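PDB 6HTN: fucose-binding lectin from Kordia periserrulae, which binds fucosides in pockets of a beta-propeller lectin, probably serving in carbohydrate recognition. Local coordinates for residues A48-A54 against R67-T73; V126-Y130 against G140-E144. All blocks are in the same frame, centred on the assembly; numbering follows the deposited sequence.

Both contacts belong to four-stranded antiparallel sheets of a beta-propeller lectin, the blades of the fold, but to different sheets of the chain and to opposite ends of the strand order. Contact 1 joins strand 53-58 to strand 64-71, the first and second strands of one sheet; contact 2 sets the third strand, 127-132, of the next sheet against the chain end that follows its fourth. Their centres lie 18 Å apart and their nearest atoms about 7 Å apart, without touching. Each contributes to the pocket of a different bound fucoside: Arg67 NE of contact 1 is 2.8 Å from O4 of one sugar, and Glu129 OE1 of contact 2 is 2.6 Å from O3 of another.

Contact 1 of 2, residues A48-A54 against R67-T73; sequences AISGAGA and RVYAIGT. With MFU (methyl alpha-L-fucopyranoside), chain H.
Gly53 and Tyr69 form the antiparallel hydrogen-bonded pair of a beta-hairpin, strands 53-58 and 64-71, the first two strands of a four-stranded propeller blade. Gly53 N donates a hydrogen bond to Tyr69 O and Tyr69 N donates one to Gly53 O, each at 2.8 Å. Further along, where 48-52 leads into the strand, Ile49 N donates to Ile71 O at 2.9 Å and 165°.

Here a side chain replaces a backbone acceptor: Ser50 OG receives Ile71 N at 2.9 Å. Its chi1 of 75° sets OG between its own backbone N and carbonyl carbon, and from there it also donates to Gly51 O, in the carbonyl plane on a lone pair. Having one donor and one acceptor partner fixes the hydroxyl's rotation. Three CA-H...O contacts, from Ala52, Ala54 and Val68, supplement these bonds.

Apolar packing falls in two patches. Ala52 CB meets Val68 CG1 at 3.6 Å, and Tyr18 of strand 13-20 packs on both residues. Ile49 and Ile71 cross at a slant, CG1 of the former 3.7 Å from CG2 of the latter, while Asn125 of the second subunit packs on Ile49.

The phenol OH of Tyr69 hydrogen-bonds to Glu79, which also hydrogen-bonds to the fucoside held by Arg67. Arg67 turns away from 48-54: bent at chi2 (-69°), it brings its guanidinium edge to the sugar, and a salt bridge from NH2 to Asp83 gives the group a second partner. NE donates to the sugar's O4, while NH2 donates to the ring oxygen O5 at 2.9 Å.

Contact 2 of 2, residues V126-Y130 against G140-E144; sequences VQKEY and GAYTE. With MFU (methyl alpha-L-fucopyranoside), chain I.
Tyr142 and Gln127 meet edge to edge, the phenol ring and side-chain amide only 4° from coplanar. Tyr142 OH donates to Gln127 OE1 at 2.6 Å, almost in line with the amide C=O; with CG anti to the backbone N (chi1 173°), the ring points toward strand 127-132 and presents its edge to Gln127. Glu144 comes from another side: its carboxylate stacks on the same amide, planes 11° apart, with CD 3.5 Å from Gln127 NE2. Water 1 also joins Gln127 N to Glu144 OE1.

Glu129 lies obliquely against Tyr142, their CB atoms 3.4 Å apart. Its extended chain takes the carboxylate to the fucoside, whose O3 donates to OE1 at 2.6 Å and O4 to OE2 at 2.7 Å. Tyr142 N approaches OE1 from above the carboxylate plane, a long bond of 3.3 Å, so OE1 is gripped by sugar and backbone together. Ala141 N donates to the sugar's O2 at 3.0 Å.

The loop 140-144 follows strand 138-139, next to strand 127-132 in the sheet, and Gly140 N still bonds to Glu129 O. Tyr119 of strand 114-121 meets the Tyr142 ring edge-to-face, as does Trp37 of the fourth subunit, whose NE1 also binds this sugar.

Contact 1 of 2, residues A48-A54 against R67-T73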
ATOM      1  N   ALA A  48       9.437   2.220  12.026  1.00 18.45           N
ATOM      2  CA  ALA A  48       9.481   1.578  10.693  1.00 17.63           C
ATOM      3  C   ALA A  48       8.425   2.238   9.817  1.00 20.11           C
ATOM      4  O   ALA A  48       7.617   3.065  10.331  1.00 19.50           O
ATOM      5  CB  ALA A  48       9.251   0.099  10.834  1.00 18.54           C
ATOM      6  N   ILE A  49       8.406   1.895   8.547  1.00 18.50           N
ATOM      7  CA  ILE A  49       7.423   2.453   7.581  1.00 18.47           C
ATOM      8  C   ILE A  49       6.692   1.325   6.849  1.00 18.98           C
ATOM      9  O   ILE A  49       5.927   1.596   5.905  1.00 21.32           O
ATOM     10  CB  ILE A  49       8.086   3.410   6.587  1.00 16.85           C
ATOM     11  CG1 ILE A  49       9.084   2.712   5.642  1.00 18.86           C
ATOM     12  CG2 ILE A  49       8.721   4.572   7.340  1.00 19.99           C
ATOM     13  CD1 ILE A  49       9.669   3.628   4.607  1.00 21.59           C
ATOM     14  N   SER A  50       6.897   0.089   7.274  1.00 18.34           N
ATOM     15  CA  SER A  50       6.129  -1.066   6.781  1.00 19.36           C
ATOM     16  C   SER A  50       5.718  -1.926   7.968  1.00 20.39           C
ATOM     17  O   SER A  50       6.224  -1.721   9.061  1.00 21.13           O
ATOM     18  CB  SER A  50       6.932  -1.859   5.775  1.00 20.38           C
ATOM     19  OG  SER A  50       7.933  -2.617   6.467  1.00 19.52           O
ATOM     20  N   GLY A  51       4.921  -2.926   7.632  1.00 21.89           N
ATOM     21  CA  GLY A  51       4.731  -4.056   8.543  1.00 23.04           C
ATOM     22  C   GLY A  51       6.000  -4.855   8.658  1.00 19.39           C
ATOM     23  O   GLY A  51       7.038  -4.535   8.090  1.00 21.14           O
ATOM     24  N   ALA A  52       5.930  -5.940   9.408  1.00 20.26           N
ATOM     25  CA  ALA A  52       7.114  -6.744   9.710  1.00 22.06           C
ATOM     26  C   ALA A  52       6.836  -8.195   9.336  1.00 22.03           C
ATOM     27  O   ALA A  52       5.718  -8.686   9.506  1.00 31.79           O
ATOM     28  CB  ALA A  52       7.449  -6.574  11.151  1.00 22.88           C
ATOM     29  N   GLY A  53       7.804  -8.814   8.733  1.00 18.40           N
ATOM     30  CA  GLY A  53       7.815 -10.272   8.577  1.00 19.26           C
ATOM     31  C   GLY A  53       8.599 -10.864   9.728  1.00 18.22           C
ATOM     32  O   GLY A  53       9.487 -10.188  10.261  1.00 21.87           O
ATOM     33  N   ALA A  54       8.214 -12.045  10.145  1.00 15.82           N
ATOM     34  CA  ALA A  54       8.881 -12.658  11.298  1.00 16.83           C
ATOM     35  C   ALA A  54       9.155 -14.131  11.042  1.00 16.94           C
ATOM     36  O   ALA A  54       8.301 -14.823  10.429  1.00 19.94           O
ATOM     37  CB  ALA A  54       8.014 -12.455  12.517  1.00 18.75           C
ATOM     38  N   ARG A  67      13.532 -13.415  14.598  1.00 16.95           N
ATOM     39  CA  ARG A  67      14.037 -12.389  13.695  1.00 18.46           C
ATOM     40  C   ARG A  67      12.837 -11.719  13.028  1.00 18.85           C
ATOM     41  O   ARG A  67      11.944 -12.411  12.535  1.00 17.40           O
ATOM     42  CB  ARG A  67      14.971 -13.007  12.646  1.00 17.06           C
ATOM     43  CG  ARG A  67      16.231 -13.650  13.210  1.00 18.22           C
ATOM     44  CD  ARG A  67      17.174 -12.625  13.763  1.00 21.38           C
ATOM     45  NE  ARG A  67      18.437 -13.217  14.268  1.00 20.11           N
ATOM     46  CZ  ARG A  67      18.589 -13.715  15.481  1.00 20.54           C
ATOM     47  NH1 ARG A  67      17.600 -13.761  16.364  1.00 20.27           N
ATOM     48  NH2 ARG A  67      19.786 -14.196  15.801  1.00 20.48           N
ATOM     49  N   VAL A  68      12.843 -10.397  13.052  1.00 18.83           N
ATOM     50  CA  VAL A  68      11.746  -9.558  12.517  1.00 18.77           C
ATOM     51  C   VAL A  68      12.369  -8.619  11.495  1.00 15.67           C
ATOM     52  O   VAL A  68      13.431  -8.041  11.742  1.00 16.82           O
ATOM     53  CB  VAL A  68      11.093  -8.764  13.690  1.00 20.58           C
ATOM     54  CG1 VAL A  68      10.056  -7.821  13.244  1.00 24.72           C
ATOM     55  CG2 VAL A  68      10.522  -9.692  14.708  1.00 21.27           C
ATOM     56  N   TYR A  69      11.712  -8.467  10.352  1.00 18.21           N
ATOM     57  CA  TYR A  69      12.198  -7.696   9.193  1.00 17.58           C
ATOM     58  C   TYR A  69      11.150  -6.677   8.753  1.00 16.60           C
ATOM     59  O   TYR A  69       9.994  -7.043   8.521  1.00 18.11           O
ATOM     60  CB  TYR A  69      12.547  -8.657   8.034  1.00 14.56           C
ATOM     61  CG  TYR A  69      13.590  -9.690   8.388  1.00 13.99           C
ATOM     62  CD1 TYR A  69      14.937  -9.375   8.312  1.00 16.25           C
ATOM     63  CD2 TYR A  69      13.214 -10.915   8.914  1.00 16.68           C
ATOM     64  CE1 TYR A  69      15.898 -10.302   8.706  1.00 18.17           C
ATOM     65  CE2 TYR A  69      14.155 -11.835   9.331  1.00 15.96           C
ATOM     66  CZ  TYR A  69      15.499 -11.519   9.245  1.00 18.45           C
ATOM     67  OH  TYR A  69      16.440 -12.405   9.717  1.00 18.31           O
ATOM     68  N   ALA A  70      11.553  -5.425   8.656  1.00 17.10           N
ATOM     69  CA  ALA A  70      10.670  -4.333   8.252  1.00 15.75           C
ATOM     70  C   ALA A  70      11.447  -3.359   7.411  1.00 17.94           C
ATOM     71  O   ALA A  70      12.650  -3.495   7.268  1.00 18.83           O
ATOM     72  CB  ALA A  70      10.083  -3.634   9.471  1.00 17.55           C
ATOM     73  N   ILE A  71      10.764  -2.386   6.842  1.00 17.56           N
ATOM     74  CA  ILE A  71      11.426  -1.257   6.152  1.00 17.33           C
ATOM     75  C   ILE A  71      11.622  -0.127   7.163  1.00 17.42           C
ATOM     76  O   ILE A  71      10.656   0.305   7.800  1.00 18.18           O
ATOM     77  CB  ILE A  71      10.634  -0.808   4.925  1.00 17.93           C
ATOM     78  CG1 ILE A  71      10.285  -1.978   3.998  1.00 19.85           C
ATOM     79  CG2 ILE A  71      11.430   0.282   4.210  1.00 19.58           C
ATOM     80  CD1 ILE A  71      11.459  -2.867   3.671  1.00 20.95           C
ATOM     81  N   GLY A  72      12.871   0.305   7.323  1.00 17.97           N
ATOM     82  CA  GLY A  72      13.139   1.408   8.259  1.00 18.73           C
ATOM     83  C   GLY A  72      12.829   2.764   7.641  1.00 21.55           C
ATOM     84  O   GLY A  72      12.467   2.857   6.482  1.00 19.28           O
ATOM     85  N   THR A  73      13.071   3.811   8.444  1.00 20.58           N
ATOM     86  CA  THR A  73      12.688   5.174   8.049  1.00 20.40           C
ATOM     87  C   THR A  73      13.632   5.706   6.985  1.00 21.04           C
ATOM     88  O   THR A  73      13.309   6.774   6.438  1.00 21.72           O
ATOM     89  CB  THR A  73      12.599   6.081   9.280  1.00 22.11           C
ATOM     90  OG1 THR A  73      13.926   6.145   9.807  1.00 22.69           O
ATOM     91  CG2 THR A  73      11.607   5.564  10.286  1.00 22.76           C
TER
HETATM   92  C1  MFU H 202      22.769 -12.515  14.015  1.00 21.88           C
HETATM   93  C2  MFU H 202      22.314 -11.446  13.023  1.00 19.05           C
HETATM   94  C3  MFU H 202      22.327 -12.061  11.626  1.00 21.24           C
HETATM   95  C4  MFU H 202      21.408 -13.241  11.598  1.00 19.71           C
HETATM   96  C5  MFU H 202      21.928 -14.277  12.631  1.00 20.36           C
HETATM   97  C6  MFU H 202      21.040 -15.497  12.670  1.00 18.88           C
HETATM   98  O1  MFU H 202      24.150 -12.764  13.699  1.00 25.44           O
HETATM   99  O2  MFU H 202      23.230 -10.352  13.126  1.00 22.62           O
HETATM  100  O3  MFU H 202      21.978 -11.047  10.678  1.00 22.00           O
HETATM  101  O4  MFU H 202      20.072 -12.926  11.973  1.00 20.81           O
HETATM  102  O5  MFU H 202      21.892 -13.625  13.964  1.00 21.28           O
HETATM  103  CM  MFU H 202      24.594 -13.824  14.567  1.00 30.02           C

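Contact 2 of 2, residues V126-Y130 against G140-E144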
ATOM      1  N   VAL A 126      12.359  -5.107  -8.351  1.00 16.58           N
ATOM      2  CA  VAL A 126      12.783  -6.497  -8.497  1.00 16.90           C
ATOM      3  C   VAL A 126      12.592  -7.184  -7.155  1.00 18.03           C
ATOM      4  O   VAL A 126      13.068  -6.668  -6.125  1.00 18.13           O
ATOM      5  CB  VAL A 126      14.226  -6.617  -8.971  1.00 20.38           C
ATOM      6  CG1 VAL A 126      14.625  -8.073  -9.142  1.00 20.56           C
ATOM      7  CG2 VAL A 126      14.430  -5.870 -10.297  1.00 21.25           C
ATOM      8  N   GLN A 127      11.934  -8.350  -7.205  1.00 18.08           N
ATOM      9  CA  GLN A 127      11.816  -9.163  -5.979  1.00 19.31           C
ATOM     10  C   GLN A 127      13.185  -9.787  -5.693  1.00 19.04           C
ATOM     11  O   GLN A 127      13.722 -10.515  -6.608  1.00 21.44           O
ATOM     12  CB  GLN A 127      10.834 -10.305  -6.177  1.00 19.19           C
ATOM     13  CG  GLN A 127       9.405  -9.934  -6.487  1.00 21.37           C
ATOM     14  CD  GLN A 127       8.484 -11.141  -6.453  1.00 27.42           C
ATOM     15  OE1 GLN A 127       8.917 -12.253  -6.163  1.00 25.54           O
ATOM     16  NE2 GLN A 127       7.200 -10.949  -6.738  1.00 22.84           N
ATOM     17  N   LYS A 128      13.740  -9.548  -4.534  1.00 17.48           N
ATOM     18  CA  LYS A 128      15.052 -10.054  -4.160  1.00 17.97           C
ATOM     19  C   LYS A 128      14.926 -11.011  -2.993  1.00 17.44           C
ATOM     20  O   LYS A 128      14.068 -10.817  -2.110  1.00 18.33           O
ATOM     21  CB  LYS A 128      15.987  -8.906  -3.768  1.00 19.26           C
ATOM     22  CG  LYS A 128      16.345  -7.965  -4.888  1.00 21.00           C
ATOM     23  CD  LYS A 128      17.130  -8.684  -5.980  1.00 28.29           C
ATOM     24  CE  LYS A 128      17.924  -7.757  -6.864  1.00 40.32           C
ATOM     25  NZ  LYS A 128      18.754  -8.531  -7.830  1.00 38.95           N
ATOM     26  N   GLU A 129      15.856 -11.964  -2.940  1.00 16.22           N
ATOM     27  CA  GLU A 129      16.029 -12.894  -1.805  1.00 15.84           C
ATOM     28  C   GLU A 129      17.372 -12.597  -1.165  1.00 17.38           C
ATOM     29  O   GLU A 129      18.385 -12.558  -1.883  1.00 19.07           O
ATOM     30  CB  GLU A 129      16.005 -14.318  -2.313  1.00 16.58           C
ATOM     31  CG  GLU A 129      16.292 -15.398  -1.286  1.00 16.08           C
ATOM     32  CD  GLU A 129      16.480 -16.782  -1.902  1.00 16.77           C
ATOM     33  OE1 GLU A 129      17.316 -16.853  -2.839  1.00 17.85           O
ATOM     34  OE2 GLU A 129      15.820 -17.753  -1.452  1.00 18.10           O
ATOM     35  N   TYR A 130      17.376 -12.424   0.157  1.00 15.86           N
ATOM     36  CA  TYR A 130      18.598 -12.246   0.941  1.00 15.90           C
ATOM     37  C   TYR A 130      18.757 -13.458   1.833  1.00 17.56           C
ATOM     38  O   TYR A 130      17.792 -13.957   2.409  1.00 18.09           O
ATOM     39  CB  TYR A 130      18.517 -10.936   1.737  1.00 16.57           C
ATOM     40  CG  TYR A 130      18.192  -9.764   0.866  1.00 17.77           C
ATOM     41  CD1 TYR A 130      19.098  -9.316  -0.067  1.00 18.36           C
ATOM     42  CD2 TYR A 130      16.952  -9.147   0.940  1.00 18.83           C
ATOM     43  CE1 TYR A 130      18.776  -8.274  -0.927  1.00 18.67           C
ATOM     44  CE2 TYR A 130      16.632  -8.098   0.083  1.00 18.51           C
ATOM     45  CZ  TYR A 130      17.537  -7.679  -0.863  1.00 20.60           C
ATOM     46  OH  TYR A 130      17.277  -6.634  -1.711  1.00 19.92           O
ATOM     47  N   GLY A 140      20.404 -14.150  -3.034  1.00 19.81           N
ATOM     48  CA  GLY A 140      20.143 -15.519  -3.462  1.00 18.93           C
ATOM     49  C   GLY A 140      19.778 -15.628  -4.909  1.00 19.62           C
ATOM     50  O   GLY A 140      19.592 -14.577  -5.622  1.00 19.38           O
ATOM     51  N   ALA A 141      19.592 -16.869  -5.351  1.00 19.57           N
ATOM     52  CA  ALA A 141      19.260 -17.155  -6.763  1.00 21.17           C
ATOM     53  C   ALA A 141      17.781 -16.926  -7.070  1.00 20.70           C
ATOM     54  O   ALA A 141      17.379 -16.977  -8.241  1.00 19.94           O
ATOM     55  CB  ALA A 141      19.627 -18.605  -7.027  1.00 23.40           C
ATOM     56  N   TYR A 142      16.946 -16.648  -6.071  1.00 18.96           N
ATOM     57  CA  TYR A 142      15.499 -16.489  -6.314  1.00 16.69           C
ATOM     58  C   TYR A 142      15.266 -15.419  -7.374  1.00 16.87           C
ATOM     59  O   TYR A 142      15.850 -14.311  -7.315  1.00 17.85           O
ATOM     60  CB  TYR A 142      14.790 -16.035  -5.017  1.00 17.92           C
ATOM     61  CG  TYR A 142      13.350 -15.699  -5.230  1.00 16.87           C
ATOM     62  CD1 TYR A 142      12.361 -16.659  -5.183  1.00 15.79           C
ATOM     63  CD2 TYR A 142      12.952 -14.384  -5.502  1.00 18.68           C
ATOM     64  CE1 TYR A 142      11.031 -16.392  -5.405  1.00 16.54           C
ATOM     65  CE2 TYR A 142      11.614 -14.087  -5.677  1.00 18.41           C
ATOM     66  CZ  TYR A 142      10.644 -15.079  -5.657  1.00 17.61           C
ATOM     67  OH  TYR A 142       9.324 -14.799  -5.847  1.00 18.75           O
ATOM     68  N   THR A 143      14.391 -15.761  -8.297  1.00 19.52           N
ATOM     69  CA  THR A 143      13.769 -14.833  -9.272  1.00 19.63           C
ATOM     70  C   THR A 143      12.283 -15.109  -9.292  1.00 20.86           C
ATOM     71  O   THR A 143      11.830 -16.213  -9.012  1.00 20.28           O
ATOM     72  CB  THR A 143      14.344 -14.990 -10.704  1.00 20.27           C
ATOM     73  OG1 THR A 143      14.112 -16.334 -11.102  1.00 24.12           O
ATOM     74  CG2 THR A 143      15.818 -14.660 -10.705  1.00 22.03           C
ATOM     75  N   GLU A 144      11.522 -14.050  -9.589  1.00 23.16           N
ATOM     76  CA  GLU A 144      10.079 -14.174  -9.766  1.00 24.22           C
ATOM     77  C   GLU A 144       9.794 -14.991 -11.036  1.00 28.35           C
ATOM     78  O   GLU A 144      10.631 -14.964 -11.949  1.00 31.54           O
ATOM     79  CB  GLU A 144       9.580 -12.747  -9.900  1.00 28.71           C
ATOM     80  CG  GLU A 144       8.120 -12.677 -10.055  1.00 29.73           C
ATOM     81  CD  GLU A 144       7.587 -11.264 -10.183  1.00 31.51           C
ATOM     82  OE1 GLU A 144       8.383 -10.262  -9.976  1.00 28.89           O
ATOM     83  OE2 GLU A 144       6.334 -11.175 -10.449  1.00 33.80           O
ATOM     84  OXT GLU A 144       8.805 -15.707 -11.157  1.00 29.64           O
TER
HETATM   85  C1  MFU I 203      20.589 -20.616  -1.779  1.00 19.34           C
HETATM   86  C2  MFU I 203      19.811 -19.595  -2.594  1.00 18.82           C
HETATM   87  C3  MFU I 203      18.557 -20.215  -3.171  1.00 16.86           C
HETATM   88  C4  MFU I 203      17.725 -20.897  -2.182  1.00 17.42           C
HETATM   89  C5  MFU I 203      18.605 -21.909  -1.457  1.00 17.50           C
HETATM   90  C6  MFU I 203      17.912 -22.678  -0.407  1.00 20.63           C
HETATM   91  O1  MFU I 203      20.997 -21.487  -2.831  1.00 22.85           O
HETATM   92  O2  MFU I 203      20.650 -18.971  -3.560  1.00 20.80           O
HETATM   93  O3  MFU I 203      17.844 -19.176  -3.904  1.00 17.86           O
HETATM   94  O4  MFU I 203      17.305 -19.958  -1.114  1.00 17.95           O
HETATM   95  O5  MFU I 203      19.789 -21.309  -0.927  1.00 18.82           O
HETATM   96  CM  MFU I 203      21.898 -22.472  -2.372  1.00 27.62           C
HETATM   97  O   HOH W   1      11.006  -9.470  -9.721  1.00 20.50           O
HETATM   98  O   HOH W   2      15.484 -11.662  -8.127  1.00 26.76           O
HETATM   99  O   HOH W   3      12.819 -11.520  -9.664  1.00 27.75           O
HETATM  100  O   HOH W   4      17.367 -12.797  -5.412  1.00 18.31           O